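Local coordinates for enoyl-CoA hydratase/isomerase family protein (Bacillus anthracis, PDB 3KQF) that catalyses, as an enoyl-CoA hydratase of the crotonase superfamily, the addition of water to the double bond of 2-enoyl-CoA thioesters, at the interface of chains A and B. Numbering follows the deposited sequence. Chains: chain A/B, Enoyl-CoA hydratase/isomerase family protein.

Contact 1: the interface of chains A and B. Residues chain A 222-223, 225-227; chain B 152-153, 156, 224.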
# COMPACT_ATOMS: atom_id res chain seq x y z
N GLY A 222 -6.18 12.36 6.20
CA GLY A 222 -7.19 11.31 6.11
C GLY A 222 -6.62 9.90 6.05
O GLY A 222 -7.18 8.97 6.63
N ILE A 223 -5.47 9.76 5.39
CA ILE A 223 -4.82 8.44 5.25
C ILE A 223 -4.26 7.91 6.58
O ILE A 223 -3.99 6.72 6.70
CB ILE A 223 -3.69 8.52 4.17
CG1 ILE A 223 -3.29 7.15 3.62
CG2 ILE A 223 -2.47 9.29 4.72
CD1 ILE A 223 -4.45 6.31 3.07
N VAL A 225 -5.83 7.74 9.41
CA VAL A 225 -6.89 7.22 10.29
C VAL A 225 -7.81 6.24 9.55
O VAL A 225 -7.53 5.81 8.42
CB VAL A 225 -7.72 8.40 10.87
CG1 VAL A 225 -6.82 9.43 11.59
CG2 VAL A 225 -8.51 9.09 9.78
N ASP A 226 -8.88 5.83 10.22
CA ASP A 226 -9.83 4.89 9.62
C ASP A 226 -10.61 5.56 8.48
O ASP A 226 -10.83 6.79 8.48
CB ASP A 226 -10.81 4.42 10.67
CG ASP A 226 -11.66 5.53 11.20
OD1 ASP A 226 -11.15 6.34 11.99
OD2 ASP A 226 -12.83 5.59 10.81
N LEU A 227 -11.03 4.75 7.51
CA LEU A 227 -11.78 5.26 6.35
C LEU A 227 -12.98 6.12 6.75
O LEU A 227 -13.15 7.22 6.24
CB LEU A 227 -12.25 4.14 5.45
CG LEU A 227 -13.10 4.51 4.23
CD1 LEU A 227 -12.38 5.42 3.25
CD2 LEU A 227 -13.57 3.23 3.53
N GLN B 152 -9.84 9.70 -0.15
CA GLN B 152 -9.65 8.69 0.87
C GLN B 152 -9.45 7.27 0.30
O GLN B 152 -8.47 6.58 0.63
CB GLN B 152 -10.84 8.75 1.83
CG GLN B 152 -11.00 10.11 2.50
CD GLN B 152 -9.73 10.52 3.22
OE1 GLN B 152 -9.21 9.79 4.09
NE2 GLN B 152 -9.22 11.70 2.87
N ARG B 153 -10.33 6.87 -0.61
CA ARG B 153 -10.26 5.52 -1.19
C ARG B 153 -9.08 5.35 -2.16
O ARG B 153 -8.46 4.27 -2.20
CB ARG B 153 -11.61 5.13 -1.84
CG ARG B 153 -12.79 5.08 -0.84
CD ARG B 153 -14.06 4.40 -1.39
NE ARG B 153 -15.11 4.35 -0.37
CZ ARG B 153 -15.99 5.32 -0.13
NH1 ARG B 153 -16.00 6.42 -0.87
NH2 ARG B 153 -16.88 5.20 0.85
N ARG B 156 -5.66 4.79 -0.26
CA ARG B 156 -5.77 3.49 0.40
C ARG B 156 -5.50 2.36 -0.58
O ARG B 156 -4.85 1.38 -0.22
CB ARG B 156 -7.13 3.31 1.09
CG ARG B 156 -7.21 4.13 2.38
CD ARG B 156 -8.57 4.17 3.01
NE ARG B 156 -8.49 4.72 4.35
CZ ARG B 156 -8.39 6.01 4.64
NH1 ARG B 156 -8.37 6.91 3.68
NH2 ARG B 156 -8.33 6.41 5.92
N GLN B 224 -8.85 -1.00 8.66
CA GLN B 224 -8.98 0.35 9.14
C GLN B 224 -8.30 0.59 10.49
O GLN B 224 -8.22 1.73 10.94
CB GLN B 224 -10.47 0.71 9.27
CG GLN B 224 -11.29 0.41 8.06
CD GLN B 224 -10.81 1.08 6.81
OE1 GLN B 224 -10.16 2.14 6.85
NE2 GLN B 224 -11.14 0.48 5.68

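Contact 2: the interface of chains A and B. Residues chain A 207-208, 211-212, 214, 241, 244, 246-247, 262; chain B 140, 142-145.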
# COMPACT_ATOMS: atom_id res chain seq x y z
N ASN A 207 -4.24 24.58 -11.58
CA ASN A 207 -5.46 24.10 -10.91
C ASN A 207 -5.81 25.03 -9.75
O ASN A 207 -5.02 25.92 -9.40
CB ASN A 207 -5.31 22.65 -10.48
CG ASN A 207 -5.23 21.72 -11.66
OD1 ASN A 207 -5.71 22.06 -12.77
ND2 ASN A 207 -4.62 20.54 -11.47
N GLY A 208 -7.01 24.88 -9.20
CA GLY A 208 -7.49 25.80 -8.14
C GLY A 208 -6.62 25.67 -6.91
O GLY A 208 -6.56 24.61 -6.34
N ALA A 211 -8.32 24.47 -3.73
CA ALA A 211 -8.67 23.07 -3.94
C ALA A 211 -7.45 22.13 -3.79
O ALA A 211 -7.52 21.11 -3.11
CB ALA A 211 -9.32 22.89 -5.34
N VAL A 212 -6.33 22.52 -4.39
CA VAL A 212 -5.11 21.72 -4.32
C VAL A 212 -4.63 21.64 -2.86
O VAL A 212 -4.28 20.56 -2.37
CB VAL A 212 -4.00 22.26 -5.24
CG1 VAL A 212 -2.64 21.55 -4.98
CG2 VAL A 212 -4.40 22.12 -6.71
N LEU A 214 -6.41 22.10 -0.09
CA LEU A 214 -7.37 21.28 0.67
C LEU A 214 -7.21 19.78 0.35
O LEU A 214 -7.34 18.93 1.25
CB LEU A 214 -8.81 21.77 0.43
CG LEU A 214 -9.23 23.03 1.19
CD1 LEU A 214 -10.56 23.60 0.65
CD2 LEU A 214 -9.34 22.73 2.69
N VAL A 241 -14.38 24.51 -0.51
CA VAL A 241 -14.30 24.89 -1.93
C VAL A 241 -15.62 25.30 -2.54
O VAL A 241 -15.65 26.10 -3.49
CB VAL A 241 -13.70 23.77 -2.80
CG1 VAL A 241 -12.28 23.54 -2.40
CG2 VAL A 241 -14.53 22.47 -2.69
N THR A 244 -16.27 29.17 -2.87
CA THR A 244 -15.19 29.97 -3.45
C THR A 244 -15.52 30.56 -4.81
O THR A 244 -16.34 30.02 -5.54
CB THR A 244 -13.87 29.14 -3.57
OG1 THR A 244 -14.05 28.04 -4.47
CG2 THR A 244 -13.43 28.62 -2.20
N ASP A 246 -13.25 30.82 -7.09
CA ASP A 246 -12.55 29.92 -8.02
C ASP A 246 -13.47 28.80 -8.53
O ASP A 246 -13.43 28.47 -9.71
CB ASP A 246 -11.26 29.34 -7.41
CG ASP A 246 -10.06 30.30 -7.48
OD1 ASP A 246 -10.12 31.32 -8.20
OD2 ASP A 246 -9.03 29.98 -6.82
N ARG A 247 -14.31 28.24 -7.67
CA ARG A 247 -15.25 27.20 -8.12
C ARG A 247 -16.17 27.73 -9.20
O ARG A 247 -16.46 27.04 -10.18
CB ARG A 247 -16.09 26.65 -6.96
CG ARG A 247 -17.17 25.69 -7.40
CD ARG A 247 -17.96 25.19 -6.22
NE ARG A 247 -19.15 24.45 -6.63
CZ ARG A 247 -20.33 25.00 -6.92
NH1 ARG A 247 -21.34 24.22 -7.29
NH2 ARG A 247 -20.50 26.32 -6.86
N TYR A 262 -7.65 30.81 -12.16
CA TYR A 262 -7.90 30.78 -10.73
C TYR A 262 -7.03 31.79 -10.00
O TYR A 262 -5.90 32.08 -10.42
CB TYR A 262 -7.73 29.36 -10.20
CG TYR A 262 -8.65 28.36 -10.88
CD1 TYR A 262 -10.02 28.50 -10.82
CD2 TYR A 262 -8.13 27.25 -11.53
CE1 TYR A 262 -10.87 27.58 -11.42
CE2 TYR A 262 -8.96 26.31 -12.13
CZ TYR A 262 -10.33 26.48 -12.07
OH TYR A 262 -11.17 25.58 -12.67
N THR B 140 -9.67 19.08 -9.19
CA THR B 140 -8.85 20.28 -8.96
C THR B 140 -8.73 21.17 -10.21
O THR B 140 -8.46 22.36 -10.08
CB THR B 140 -7.46 19.93 -8.40
OG1 THR B 140 -6.78 19.10 -9.32
CG2 THR B 140 -7.56 19.20 -7.04
N LEU B 142 -11.12 22.04 -11.87
CA LEU B 142 -12.35 22.82 -11.76
C LEU B 142 -12.40 23.55 -10.40
O LEU B 142 -13.45 24.07 -10.01
CB LEU B 142 -13.55 21.87 -11.91
CG LEU B 142 -13.74 21.20 -13.29
CD1 LEU B 142 -14.80 20.10 -13.20
CD2 LEU B 142 -14.09 22.22 -14.34
N ALA B 143 -11.28 23.57 -9.67
CA ALA B 143 -11.19 24.26 -8.37
C ALA B 143 -12.06 23.66 -7.25
O ALA B 143 -12.50 24.39 -6.37
CB ALA B 143 -11.48 25.75 -8.52
N ILE B 144 -12.35 22.37 -7.34
CA ILE B 144 -13.02 21.63 -6.25
C ILE B 144 -12.16 20.41 -5.95
O ILE B 144 -11.06 20.28 -6.48
CB ILE B 144 -14.49 21.22 -6.58
CG1 ILE B 144 -14.57 20.27 -7.79
CG2 ILE B 144 -15.32 22.45 -6.79
CD1 ILE B 144 -15.98 19.80 -8.13
N ILE B 145 -12.62 19.54 -5.05
CA ILE B 145 -11.89 18.34 -4.72
C ILE B 145 -12.88 17.18 -4.82
O ILE B 145 -14.09 17.42 -4.88
CB ILE B 145 -11.29 18.39 -3.27
CG1 ILE B 145 -12.42 18.40 -2.23
CG2 ILE B 145 -10.32 19.60 -3.12
CD1 ILE B 145 -11.94 18.22 -0.77
O HOH W 1 -11.61 26.49 -5.13
O HOH W 2 -16.12 24.30 -10.46

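Contact 3: the interface of chains A and B. Residues chain A 203, 207, 212, 260, 262; chain B 141, 168-170.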
# COMPACT_ATOMS: atom_id res chain seq x y z
N LYS A 203 1.38 22.52 -14.31
CA LYS A 203 0.04 21.96 -14.39
C LYS A 203 -0.68 22.11 -13.06
O LYS A 203 -1.80 22.60 -13.00
CB LYS A 203 0.05 20.49 -14.79
CG LYS A 203 -1.33 19.83 -14.81
CD LYS A 203 -2.35 20.61 -15.64
CE LYS A 203 -3.64 19.83 -15.80
NZ LYS A 203 -4.66 20.47 -16.66
N ASN A 207 -4.24 24.58 -11.58
CA ASN A 207 -5.46 24.10 -10.91
C ASN A 207 -5.81 25.03 -9.75
O ASN A 207 -5.02 25.92 -9.40
CB ASN A 207 -5.31 22.65 -10.48
CG ASN A 207 -5.23 21.72 -11.66
OD1 ASN A 207 -5.71 22.06 -12.77
ND2 ASN A 207 -4.62 20.54 -11.47
N VAL A 212 -6.33 22.52 -4.39
CA VAL A 212 -5.11 21.72 -4.32
C VAL A 212 -4.63 21.64 -2.86
O VAL A 212 -4.28 20.56 -2.37
CB VAL A 212 -4.00 22.26 -5.24
CG1 VAL A 212 -2.64 21.55 -4.98
CG2 VAL A 212 -4.40 22.12 -6.71
N PRO A 260 -9.51 28.08 -17.32
CA PRO A 260 -9.88 28.87 -16.16
C PRO A 260 -8.67 29.63 -15.60
O PRO A 260 -7.53 29.20 -15.76
CB PRO A 260 -10.39 27.81 -15.17
CG PRO A 260 -9.64 26.55 -15.53
CD PRO A 260 -9.40 26.64 -17.02
N TYR A 262 -7.65 30.81 -12.16
CA TYR A 262 -7.90 30.78 -10.73
C TYR A 262 -7.03 31.79 -10.00
O TYR A 262 -5.90 32.08 -10.42
CB TYR A 262 -7.73 29.36 -10.20
CG TYR A 262 -8.65 28.36 -10.88
CD1 TYR A 262 -10.02 28.50 -10.82
CD2 TYR A 262 -8.13 27.25 -11.53
CE1 TYR A 262 -10.87 27.58 -11.42
CE2 TYR A 262 -8.96 26.31 -12.13
CZ TYR A 262 -10.33 26.48 -12.07
OH TYR A 262 -11.17 25.58 -12.67
N THR B 141 -8.97 20.62 -11.40
CA THR B 141 -8.92 21.42 -12.64
C THR B 141 -10.13 22.35 -12.70
O THR B 141 -10.15 23.30 -13.46
CB THR B 141 -8.92 20.56 -13.89
OG1 THR B 141 -10.19 19.90 -14.06
CG2 THR B 141 -7.80 19.51 -13.84
N TYR B 168 -3.73 16.02 -7.47
CA TYR B 168 -3.21 17.38 -7.61
C TYR B 168 -3.22 17.83 -9.06
O TYR B 168 -3.55 18.95 -9.34
CB TYR B 168 -1.78 17.58 -7.09
CG TYR B 168 -1.54 17.28 -5.65
CD1 TYR B 168 -2.57 17.22 -4.75
CD2 TYR B 168 -0.24 17.16 -5.18
CE1 TYR B 168 -2.33 16.94 -3.41
CE2 TYR B 168 0.02 16.91 -3.85
CZ TYR B 168 -1.03 16.81 -2.96
OH TYR B 168 -0.78 16.56 -1.63
N THR B 169 -2.81 16.94 -9.96
CA THR B 169 -2.80 17.27 -11.40
C THR B 169 -4.16 17.17 -12.06
O THR B 169 -4.45 17.88 -13.05
CB THR B 169 -1.83 16.36 -12.20
OG1 THR B 169 -2.26 15.00 -12.12
CG2 THR B 169 -0.39 16.50 -11.67
N GLY B 170 -5.00 16.27 -11.55
CA GLY B 170 -6.33 16.03 -12.13
C GLY B 170 -6.27 15.26 -13.44
O GLY B 170 -7.19 15.33 -14.25

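Contact 1: the interface of chains A and B
B:Arg156 carries this junction between two copies of the hydratase, and it illustrates how one guanidinium can read a stretch of partner backbone. Its chain runs extended from CG to NE, with CG anti to the carbonyl carbon (chi1 -75°), and ends on two main-chain oxygens of chain A. NH2 of B:Arg156 donates to the O of A:Gly222 at 2.9 Å. The same NH2 of B:Arg156 reaches the O of A:Val225 at 2.7 Å, in a more bent bond (129° at H); both acceptors lie close to the guanidinium plane, although NH2 stands above each carbonyl plane. The other terminal nitrogen, NH1, is tied down within chain B, giving 3.0 Å to the amide oxygen OE1 of B:Gln152 and a further bond to that residue's backbone O, so rotation of the guanidinium is fixed from both ends. The tightly packed part surrounds this group: CD1 of A:Ile223 stands over one face toward the rim and also packs 3.6 Å from the aliphatic CG of B:Arg156, while CD1 of A:Leu227 lies over the opposite face. The backbone N of A:Leu227 donates a 2.8 Å hydrogen bond to OE1 of B:Gln224, which is bent at chi2. Looser is the flank of A:Asp226, whose carboxylate OD1 stays 6.7 Å from NH2 of B:Arg156, perhaps exerting a longer-range pull. In the fold, helix 150-158 of chain B meets the turn of chain A joining helices 209-222 and 227-242.

Contact 2: the interface of chains A and B
A backbone-rich, largely apolar subunit interface is formed here: the 3-10 helix 139-142 and the following loop of chain B press against helices 209-222, 227-242 and 245-255 and nearby loops of chain A, probably helping to hold together neighbouring copies of the three-chain assembly. B:Ala143, in a left-handed backbone conformation (phi 66°), is the knob. Its CB sits over the face of the A:Tyr262 ring, 3.9 Å from the ring centroid, in a CH-pi contact, and also touches CB of A:Asp246. A:Ala211 packs its methyl against the backbone of B:Ala143 and B:Ile144. B:Ile144 places CG1 in the crowded position between its backbone N and carbonyl carbon (chi1 62°), which sends CG2 alongside the extended A:Arg247 chain, 3.8 Å from its CG; A:Val241 crosses B:Ile144 at about a right angle, its own CG2 lying against CA and CB of the isoleucine. Polar main-chain atoms are met by a direct bond and by waters. The backbone N of A:Gly208 gives a nearly straight bond (168° at H) of 3.0 Å to the O of B:Thr140, in the carbonyl plane. One water links the O of B:Leu142 with the O of A:Arg247. Another lies 2.6 Å from the O of B:Ala143 and 3.0 Å from OG1 of A:Thr244, a hydroxyl that itself donates on a lone pair of the A:Val241 O at 2.7 Å.

Contact 3: the interface of chains A and B
The carboxamide of A:Asn207 exemplifies a side chain that reads the end of a partner helix. Its ND2 donates to two consecutive backbone oxygens of chain B, at 2.9 Å to the O of B:Tyr168 and 3.1 Å to the O of B:Thr169. Both acceptors lie in the amide plane, yet they are approached differently: ND2 comes on a lone pair of the B:Tyr168 carbonyl but stands high above the plane of the B:Thr169 carbonyl, with a C=O...N angle of 96°. On the other branch, OD1 faces B:Thr141, 3.5 Å from its CG2, the two side chains lying side by side and pointing the same way. A second polar tie comes from the phenol of A:Tyr262, whose OH gives a hydrogen bond of 2.6 Å to the O of B:Thr141; this oxygen lies at the edge of the ring, in its plane, though the hydroxyl stands above the carbonyl plane. Flanking these bonds, A:Lys203, bent at chi2, lays CE 3.5 Å from the O of B:Thr169, and A:Pro260 brings CG near the O of B:Thr141. Behind the contacts, torsions set the groups: CG of A:Asn207 is anti to its carbonyl carbon (chi1 -67°), and OG1 of B:Thr141 takes the crowded position (chi1 68°), so its methyl CG2 is the branch turned to the amide. In the fold, A:Asn207 occupies the short connection between helices 193-206 and 209-222, facing the C-terminal end of helix 160-169 and the 3-10 helix 139-142 of chain B.

Contacts 2 and 3 are adjoining parts of one patch, their C-alpha centres about 7 Å apart, and they share A:Asn207, A:Val212 and A:Tyr262; the 3-10 helix 139-142 of chain B also serves both. Contact 1 lies about 22 Å from contact 2 and about 23 Å from contact 3, between the same centres. Helix 209-222 of chain A spans the gap, contributing its beginning to contacts 2 and 3 and its last residue to contact 1, while helix 227-242 reaches contacts 1 and 2 through opposite ends. Anchoring at separated points along the same helices probably fixes the relative orientation of neighbouring subunits in the three-chain assembly.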